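Blue copper protein (Hyphomicrobium denitrificans, PDB 3EF4) binds one copper ion per subunit and, as expected for a periplasmic blue copper protein, probably shuttles electrons between redox partners. Local coordinates at residues A[15-20]-A[80-85]; A[39-44]-A[85-90]; A[45-50]-A[54-59]. All coordinates share one frame; numbering follows the deposited sequence. Where two conformers were deposited one is given.

Interaction 1 (A[15-20]-A[80-85]); sequences NTMVFQ and APHYGM. With CU (copper (II) ion), chain D.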
loop_
_atom_site.group_PDB
_atom_site.type_symbol
_atom_site.label_atom_id
_atom_site.label_comp_id
_atom_site.label_asym_id
_atom_site.label_seq_id
_atom_site.Cartn_x
_atom_site.Cartn_y
_atom_site.Cartn_z
ATOM N N ASN A 15 0.612 -6.747 -15.513
ATOM C CA ASN A 15 0.012 -5.527 -14.962
ATOM C C ASN A 15 1.073 -4.429 -14.816
ATOM O O ASN A 15 2.142 -4.734 -14.275
ATOM C CB ASN A 15 -0.702 -5.807 -13.644
ATOM C CG ASN A 15 -1.696 -6.974 -13.704
ATOM O OD1 ASN A 15 -2.710 -6.966 -14.389
ATOM N ND2 ASN A 15 -1.367 -7.992 -12.918
ATOM N N THR A 16 0.763 -3.226 -15.283
ATOM C CA THR A 16 1.719 -2.119 -15.144
ATOM C C THR A 16 1.453 -1.201 -13.925
ATOM O O THR A 16 0.354 -0.988 -13.453
ATOM C CB THR A 16 1.713 -1.207 -16.362
ATOM O OG1 THR A 16 0.362 -0.696 -16.467
ATOM C CG2 THR A 16 2.119 -1.969 -17.620
ATOM N N MET A 17 2.544 -0.619 -13.456
ATOM C CA MET A 17 2.661 0.311 -12.335
ATOM C C MET A 17 2.047 -0.337 -11.087
ATOM O O MET A 17 0.962 -0.028 -10.620
ATOM C CB MET A 17 1.986 1.640 -12.627
ATOM C CG MET A 17 2.373 2.203 -13.960
ATOM S SD MET A 17 4.166 2.441 -14.056
ATOM C CE MET A 17 4.237 3.396 -15.576
ATOM N N VAL A 18 2.801 -1.278 -10.582
ATOM C CA VAL A 18 2.327 -2.089 -9.485
ATOM C C VAL A 18 3.275 -2.150 -8.317
ATOM O O VAL A 18 4.498 -2.161 -8.458
ATOM C CB VAL A 18 2.034 -3.541 -9.954
ATOM C CG1 VAL A 18 1.009 -3.534 -11.063
ATOM C CG2 VAL A 18 3.293 -4.221 -10.421
ATOM N N PHE A 19 2.665 -2.228 -7.128
ATOM C CA PHE A 19 3.357 -2.716 -5.967
ATOM C C PHE A 19 3.198 -4.230 -5.908
ATOM O O PHE A 19 2.083 -4.733 -6.069
ATOM C CB PHE A 19 2.747 -2.082 -4.708
ATOM C CG PHE A 19 3.053 -0.632 -4.487
ATOM C CD1 PHE A 19 4.288 -0.161 -4.092
ATOM C CD2 PHE A 19 2.064 0.309 -4.677
ATOM C CE1 PHE A 19 4.515 1.176 -3.883
ATOM C CE2 PHE A 19 2.279 1.639 -4.457
ATOM C CZ PHE A 19 3.530 2.095 -4.054
ATOM N N GLN A 20 4.275 -4.941 -5.691
ATOM C CA GLN A 20 4.247 -6.389 -5.644
ATOM C C GLN A 20 4.788 -6.878 -4.305
ATOM O O GLN A 20 5.998 -6.680 -4.037
ATOM C CB GLN A 20 5.083 -6.976 -6.785
ATOM C CG GLN A 20 4.951 -8.497 -6.834
ATOM C CD GLN A 20 5.100 -9.031 -8.239
ATOM O OE1 GLN A 20 6.117 -8.721 -8.880
ATOM N NE2 GLN A 20 4.158 -9.840 -8.759
ATOM N N ALA A 80 3.095 8.250 -5.937
ATOM C CA ALA A 80 2.546 9.535 -6.331
ATOM C C ALA A 80 2.372 9.675 -7.844
ATOM O O ALA A 80 1.261 10.023 -8.272
ATOM C CB ALA A 80 3.413 10.674 -5.816
ATOM N N PRO A 81 3.345 9.461 -8.690
ATOM C CA PRO A 81 3.088 9.635 -10.106
ATOM C C PRO A 81 2.188 8.594 -10.734
ATOM O O PRO A 81 1.660 8.854 -11.818
ATOM C CB PRO A 81 4.507 9.542 -10.700
ATOM C CG PRO A 81 5.257 8.702 -9.756
ATOM C CD PRO A 81 4.769 9.121 -8.375
ATOM N N HIS A 82 2.051 7.431 -10.094
ATOM C CA HIS A 82 1.287 6.368 -10.725
ATOM C C HIS A 82 -0.006 5.975 -10.045
ATOM O O HIS A 82 -0.635 5.007 -10.438
ATOM C CB HIS A 82 2.145 5.121 -10.945
ATOM C CG HIS A 82 3.351 5.399 -11.786
ATOM N ND1 HIS A 82 4.580 4.995 -11.311
ATOM C CD2 HIS A 82 3.522 5.946 -12.990
ATOM C CE1 HIS A 82 5.476 5.345 -12.239
ATOM N NE2 HIS A 82 4.845 5.947 -13.246
ATOM N N TYR A 83 -0.444 6.745 -9.056
ATOM C CA TYR A 83 -1.684 6.374 -8.361
ATOM C C TYR A 83 -2.848 6.252 -9.292
ATOM O O TYR A 83 -3.614 5.284 -9.241
ATOM C CB TYR A 83 -1.991 7.403 -7.300
ATOM C CG TYR A 83 -3.062 7.052 -6.305
ATOM C CD1 TYR A 83 -3.287 5.771 -5.849
ATOM C CD2 TYR A 83 -3.864 8.055 -5.787
ATOM C CE1 TYR A 83 -4.257 5.499 -4.937
ATOM C CE2 TYR A 83 -4.844 7.790 -4.851
ATOM C CZ TYR A 83 -5.054 6.495 -4.422
ATOM O OH TYR A 83 -6.005 6.175 -3.503
ATOM N N GLY A 84 -2.966 7.211 -10.208
ATOM C CA GLY A 84 -4.011 7.166 -11.198
ATOM C C GLY A 84 -3.946 6.040 -12.170
ATOM O O GLY A 84 -4.944 5.668 -12.825
ATOM N N MET A 85 -2.795 5.412 -12.314
ATOM C CA MET A 85 -2.566 4.241 -13.124
ATOM C C MET A 85 -2.741 2.993 -12.301
ATOM O O MET A 85 -2.449 1.905 -12.762
ATOM C CB MET A 85 -1.156 4.291 -13.734
ATOM C CG MET A 85 -1.029 5.282 -14.883
ATOM S SD MET A 85 0.610 5.694 -15.517
ATOM C CE MET A 85 0.899 7.086 -14.548
HETATM CU CU CU D . 5.011 4.196 -9.493
HETATM O O HOH W 1 -1.695 0.755 -15.100
#
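Met17 lies across the imidazole of His82, its thioether sulfur almost exactly above the middle of the ring. SD stands 3.5 Å from the ring centroid and only 4° off the ring normal, a Met-aromatic contact over the face. CG adds a CH-pi contact to the same face, and the methyl CE of Met17 also lies over it, 3.5 Å from NE2 of His82. The bend at chi2 (-59°) folds the Met17 chain over the ring. Pro81 CG lies 4.1 Å above the opposite face, displaced toward the rim, so the imidazole is held between a sulfur and a proline. In its plane the ring is committed to the metal: ND1 of His82 binds copper at 2.0 Å, alongside His41, Cys79 and Met87. A water bridges the Thr16 side chain and the Met85 backbone, accepting from Thr16 OG1 at 2.9 Å and donating to Met85 O at 2.7 Å. With metal on one nitrogen and packing on both faces, the ring has little room to turn. The polarisable sulfur against its pi cloud may tune the electron density that the histidine offers to copper, in a contact near the protein surface.

Interaction 2 (A[39-44]-A[85-90]); sequences KSHNAE and MGMVVL. With CU (copper (II) ion), chain D.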
loop_
_atom_site.group_PDB
_atom_site.type_symbol
_atom_site.label_atom_id
_atom_site.label_comp_id
_atom_site.label_asym_id
_atom_site.label_seq_id
_atom_site.Cartn_x
_atom_site.Cartn_y
_atom_site.Cartn_z
ATOM N N LYS A 39 13.175 2.012 -11.040
ATOM C CA LYS A 39 13.233 3.414 -10.677
ATOM C C LYS A 39 11.958 4.150 -11.091
ATOM O O LYS A 39 11.103 3.710 -11.857
ATOM C CB LYS A 39 14.451 4.118 -11.310
ATOM C CG LYS A 39 15.756 3.481 -10.859
ATOM C CD LYS A 39 16.930 4.144 -11.541
ATOM N N SER A 40 11.826 5.316 -10.544
ATOM C CA SER A 40 10.803 6.323 -10.861
ATOM C C SER A 40 9.478 6.039 -10.189
ATOM O O SER A 40 8.444 6.435 -10.751
ATOM C CB SER A 40 10.636 6.511 -12.362
ATOM O OG SER A 40 11.911 6.843 -12.933
ATOM N N HIS A 41 9.511 5.432 -9.016
ATOM C CA HIS A 41 8.358 5.212 -8.170
ATOM C C HIS A 41 8.601 5.735 -6.779
ATOM O O HIS A 41 9.726 6.009 -6.405
ATOM C CB HIS A 41 8.055 3.733 -8.069
ATOM C CG HIS A 41 7.829 3.038 -9.371
ATOM N ND1 HIS A 41 6.634 3.157 -10.060
ATOM C CD2 HIS A 41 8.663 2.253 -10.104
ATOM C CE1 HIS A 41 6.745 2.453 -11.159
ATOM N NE2 HIS A 41 7.966 1.883 -11.235
ATOM N N ASN A 42 7.568 5.866 -5.981
ATOM C CA ASN A 42 7.710 6.030 -4.559
ATOM C C ASN A 42 6.590 5.282 -3.846
ATOM O O ASN A 42 5.705 4.700 -4.446
ATOM C CB ASN A 42 7.782 7.473 -4.100
ATOM C CG ASN A 42 6.451 8.180 -3.921
ATOM O OD1 ASN A 42 5.510 7.944 -4.661
ATOM N ND2 ASN A 42 6.420 9.030 -2.907
ATOM N N ALA A 43 6.641 5.372 -2.519
ATOM C CA ALA A 43 5.535 4.868 -1.692
ATOM C C ALA A 43 5.264 5.904 -0.627
ATOM O O ALA A 43 6.163 6.378 0.060
ATOM C CB ALA A 43 5.852 3.538 -1.062
ATOM N N GLU A 44 4.012 6.294 -0.497
ATOM C CA GLU A 44 3.583 7.272 0.512
ATOM C C GLU A 44 2.161 6.989 0.934
ATOM O O GLU A 44 1.325 6.484 0.162
ATOM C CB GLU A 44 3.743 8.693 -0.015
ATOM C CG GLU A 44 2.833 9.052 -1.182
ATOM C CD GLU A 44 3.098 10.461 -1.610
ATOM O OE1 GLU A 44 4.161 10.747 -2.146
ATOM O OE2 GLU A 44 2.283 11.361 -1.374
ATOM N N MET A 85 -2.795 5.412 -12.314
ATOM C CA MET A 85 -2.566 4.241 -13.124
ATOM C C MET A 85 -2.741 2.993 -12.301
ATOM O O MET A 85 -2.449 1.905 -12.762
ATOM C CB MET A 85 -1.156 4.291 -13.734
ATOM C CG MET A 85 -1.029 5.282 -14.883
ATOM S SD MET A 85 0.610 5.694 -15.517
ATOM C CE MET A 85 0.899 7.086 -14.548
ATOM N N GLY A 86 -3.199 3.128 -11.061
ATOM C CA GLY A 86 -3.451 1.922 -10.289
ATOM C C GLY A 86 -2.386 1.542 -9.294
ATOM O O GLY A 86 -2.515 0.483 -8.692
ATOM N N MET A 87 -1.342 2.354 -9.077
ATOM C CA MET A 87 -0.245 1.917 -8.233
ATOM C C MET A 87 -0.547 2.269 -6.762
ATOM O O MET A 87 -0.283 3.339 -6.261
ATOM C CB MET A 87 1.070 2.527 -8.707
ATOM C CG MET A 87 2.265 1.819 -8.059
ATOM S SD MET A 87 3.769 2.056 -9.052
ATOM C CE MET A 87 4.929 1.242 -7.925
ATOM N N VAL A 88 -1.194 1.288 -6.124
ATOM C CA VAL A 88 -1.745 1.350 -4.797
ATOM C C VAL A 88 -1.469 0.042 -4.072
ATOM O O VAL A 88 -1.443 -1.018 -4.734
ATOM C CB VAL A 88 -3.235 1.732 -4.779
ATOM C CG1 VAL A 88 -4.106 0.689 -5.470
ATOM C CG2 VAL A 88 -3.751 1.983 -3.382
ATOM N N VAL A 89 -1.263 0.062 -2.783
ATOM C CA VAL A 89 -0.970 -1.109 -1.967
ATOM C C VAL A 89 -1.708 -0.974 -0.655
ATOM O O VAL A 89 -1.900 0.122 -0.127
ATOM C CB VAL A 89 0.547 -1.263 -1.779
ATOM C CG1 VAL A 89 1.178 -0.012 -1.143
ATOM C CG2 VAL A 89 0.908 -2.501 -0.973
ATOM N N LEU A 90 -2.088 -2.121 -0.098
ATOM C CA LEU A 90 -2.833 -2.217 1.127
ATOM C C LEU A 90 -2.046 -3.100 2.107
ATOM O O LEU A 90 -1.774 -4.265 1.816
ATOM C CB LEU A 90 -4.206 -2.819 0.876
ATOM C CG LEU A 90 -5.161 -2.934 2.084
ATOM C CD1 LEU A 90 -5.442 -1.577 2.678
ATOM C CD2 LEU A 90 -6.466 -3.629 1.704
HETATM CU CU CU D . 5.011 4.196 -9.493
#
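His41 and Met87 coordinate the same copper ion, which brings ND1 of His41 and SD of Met87 within 3.2 Å of each other although the two CA atoms are 9.2 Å apart. The metal bonds are unequal: His41 ND1 lies 2.0 Å from copper, Met87 SD 2.5 Å. They leave the ion at about 90° to each other, and the two side chains cross at about a right angle. The sulfur approaches the imidazole obliquely and forms no face-on stack, while the methyl CE of Met87 lies 3.3 Å from ND1 of His41. Met87 reaches the metal as an extended chain, CG anti to its backbone N (chi1 -166°), from the centre of an inverse gamma turn. Gly86 precedes it at backbone angles where a CB would press on the carbonyl oxygen of Met85. Cys79 and His82 complete the type 1 copper site of the cupredoxin fold, in which one histidine comes from an earlier loop and the other three ligands from a loop between two later strands. On the far side of the His41 ring, NE2 is hydrogen-bonded to Asn9 OD1, which fixes the ring's rotation. Asn42 ties this segment to its surroundings: its OD1 accepts from Ala80 N in the copper loop, and ND2 serves both Gly59 O and Glu44 OE1, the latter at 2.9 Å through the anti lone pair of the carboxylate, in Asn42's amide plane.

Interaction 3 (A[45-50]-A[54-59]); sequences SVREVW and VAPVKG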
loop_
_atom_site.group_PDB
_atom_site.type_symbol
_atom_site.label_atom_id
_atom_site.label_comp_id
_atom_site.label_asym_id
_atom_site.label_seq_id
_atom_site.Cartn_x
_atom_site.Cartn_y
_atom_site.Cartn_z
ATOM N N SER A 45 1.822 7.371 2.148
ATOM C CA SER A 45 0.480 7.230 2.643
ATOM C C SER A 45 -0.554 7.917 1.781
ATOM O O SER A 45 -0.308 9.033 1.316
ATOM C CB SER A 45 0.403 7.860 4.048
ATOM O OG SER A 45 1.292 7.256 4.947
ATOM N N VAL A 46 -1.702 7.294 1.607
ATOM C CA VAL A 46 -2.877 7.996 1.104
ATOM C C VAL A 46 -3.493 8.659 2.328
ATOM O O VAL A 46 -4.193 8.042 3.107
ATOM C CB VAL A 46 -3.819 7.046 0.387
ATOM C CG1 VAL A 46 -5.077 7.754 -0.069
ATOM C CG2 VAL A 46 -3.137 6.473 -0.856
ATOM N N ARG A 47 -3.167 9.939 2.512
ATOM C CA ARG A 47 -3.485 10.555 3.798
ATOM C C ARG A 47 -4.966 10.680 4.063
ATOM O O ARG A 47 -5.353 10.735 5.236
ATOM C CB ARG A 47 -2.785 11.902 3.946
ATOM C CG ARG A 47 -1.299 11.632 4.056
ATOM C CD ARG A 47 -0.488 12.520 4.786
ATOM N NE ARG A 47 -0.939 12.806 6.141
ATOM C CZ ARG A 47 -0.575 13.890 6.809
ATOM N NH1 ARG A 47 0.239 14.776 6.299
ATOM N NH2 ARG A 47 -1.054 14.041 8.031
ATOM N N GLU A 48 -5.745 10.678 2.991
ATOM C CA GLU A 48 -7.183 10.823 3.179
ATOM C C GLU A 48 -7.808 9.590 3.786
ATOM O O GLU A 48 -8.943 9.665 4.241
ATOM C CB GLU A 48 -7.819 11.234 1.839
ATOM C CG GLU A 48 -7.254 12.542 1.295
ATOM C CD GLU A 48 -5.869 12.501 0.651
ATOM O OE1 GLU A 48 -5.195 11.443 0.344
ATOM O OE2 GLU A 48 -5.390 13.648 0.508
ATOM N N VAL A 49 -7.070 8.469 3.775
ATOM C CA VAL A 49 -7.599 7.219 4.369
ATOM C C VAL A 49 -6.645 6.630 5.416
ATOM O O VAL A 49 -6.999 5.622 6.063
ATOM C CB VAL A 49 -7.988 6.228 3.237
ATOM C CG1 VAL A 49 -6.747 5.625 2.605
ATOM C CG2 VAL A 49 -8.946 5.137 3.639
ATOM N N TRP A 50 -5.482 7.214 5.612
ATOM C CA TRP A 50 -4.506 6.702 6.593
ATOM C C TRP A 50 -5.050 6.754 7.998
ATOM O O TRP A 50 -5.730 7.747 8.285
ATOM C CB TRP A 50 -3.259 7.515 6.475
ATOM C CG TRP A 50 -2.035 7.026 7.135
ATOM C CD1 TRP A 50 -1.500 7.449 8.317
ATOM C CD2 TRP A 50 -1.160 5.998 6.670
ATOM N NE1 TRP A 50 -0.368 6.761 8.596
ATOM C CE2 TRP A 50 -0.122 5.865 7.605
ATOM C CE3 TRP A 50 -1.151 5.166 5.511
ATOM C CZ2 TRP A 50 0.913 4.962 7.458
ATOM C CZ3 TRP A 50 -0.117 4.288 5.389
ATOM C CH2 TRP A 50 0.897 4.179 6.328
ATOM N N VAL A 54 -1.722 8.008 13.255
ATOM C CA VAL A 54 -0.530 7.217 12.985
ATOM C C VAL A 54 0.394 7.983 12.065
ATOM O O VAL A 54 -0.048 8.561 11.062
ATOM C CB VAL A 54 -0.884 5.868 12.346
ATOM C CG1 VAL A 54 0.353 5.097 11.943
ATOM C CG2 VAL A 54 -1.760 5.052 13.268
ATOM N N ALA A 55 1.664 8.073 12.396
ATOM C CA ALA A 55 2.641 8.795 11.585
ATOM C C ALA A 55 2.561 8.382 10.127
ATOM O O ALA A 55 2.535 7.202 9.815
ATOM C CB ALA A 55 4.010 8.505 12.163
ATOM N N PRO A 56 2.508 9.344 9.213
ATOM C CA PRO A 56 2.470 8.953 7.805
ATOM C C PRO A 56 3.838 8.543 7.280
ATOM O O PRO A 56 4.879 8.749 7.897
ATOM C CB PRO A 56 1.964 10.217 7.114
ATOM C CG PRO A 56 2.205 11.316 8.030
ATOM C CD PRO A 56 2.360 10.809 9.460
ATOM N N VAL A 57 3.813 7.939 6.099
ATOM C CA VAL A 57 4.966 7.486 5.352
ATOM C C VAL A 57 5.085 8.357 4.120
ATOM O O VAL A 57 4.067 8.571 3.441
ATOM C CB VAL A 57 4.837 6.001 4.934
ATOM C CG1 VAL A 57 5.946 5.551 4.047
ATOM C CG2 VAL A 57 4.773 5.110 6.179
ATOM N N LYS A 58 6.278 8.857 3.815
ATOM C CA LYS A 58 6.448 9.577 2.546
ATOM C C LYS A 58 7.840 9.262 2.031
ATOM O O LYS A 58 8.815 9.890 2.410
ATOM C CB LYS A 58 6.213 11.061 2.627
ATOM C CG LYS A 58 6.239 11.714 1.223
ATOM C CD LYS A 58 5.362 12.993 1.294
ATOM C CE LYS A 58 5.387 13.810 0.061
ATOM N N GLY A 59 7.931 8.297 1.121
ATOM C CA GLY A 59 9.244 7.983 0.601
ATOM C C GLY A 59 9.678 8.914 -0.499
ATOM O O GLY A 59 8.905 9.513 -1.240
#
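The indole of Trp50 lies against the backbone of Val54 to Val57. From CB, the chain sets CG anti to the backbone N (chi1 -167°), and the pyrrole edge comes up against two carbonyls. CD1 lies 3.3 Å from Val54 O. NE1 then shares its N-H between Val54 O at 3.1 Å and Ala55 O at 3.2 Å, two weak, bent hydrogen bonds (127° and 135°) in which both oxygens sit near the ring plane. Farther along, CE2 passes by Pro56 CA, CZ2 approaches Ala55 O at 3.6 Å, and CH2 at the tip meets the Val57 methyl CG2 at 4.0 Å. Ser45 OG hangs 3.0 Å above the centre of the six-membered ring of the indole. That hydroxyl oxygen accepts a straight bond from Val57 N at 2.9 Å, while Ser45 N donates to Val57 O at 2.9 Å, so two bonds clasp one residue. On the outside, Pro56 CG lies over one face of the Arg47 guanidinium. Inward, Val57 leans on Val65 and Phe67, and the indole makes edge-to-face contacts with Tyr75 of strand 73-78 and Phe67 of strand 65-68, so the Trp50 side chain touches residues of both strands.

From the N terminus, 15-20 enters strand 18-26 and meets 80-85, part of the copper-ligand loop, closing a span of about 60 residues as interaction 1. Segment 39-44, in the loop after strand 31-35, then opens interaction 2, which closes at 85-90, starting on the last residue of interaction 1's second segment. The two therefore cross, sharing Met85 and the copper; interaction 1 lies on strand 18-26 and interaction 2 on strand 88-93, neighbours in one sheet. Interaction 3 is local: 45-50 turns back on 54-59 across three residues, entirely within the spans of both others. It joins interaction 2 through backbone bonding between Ala43 and Gly59, and touches interaction 1 where Val46 packs on Tyr83.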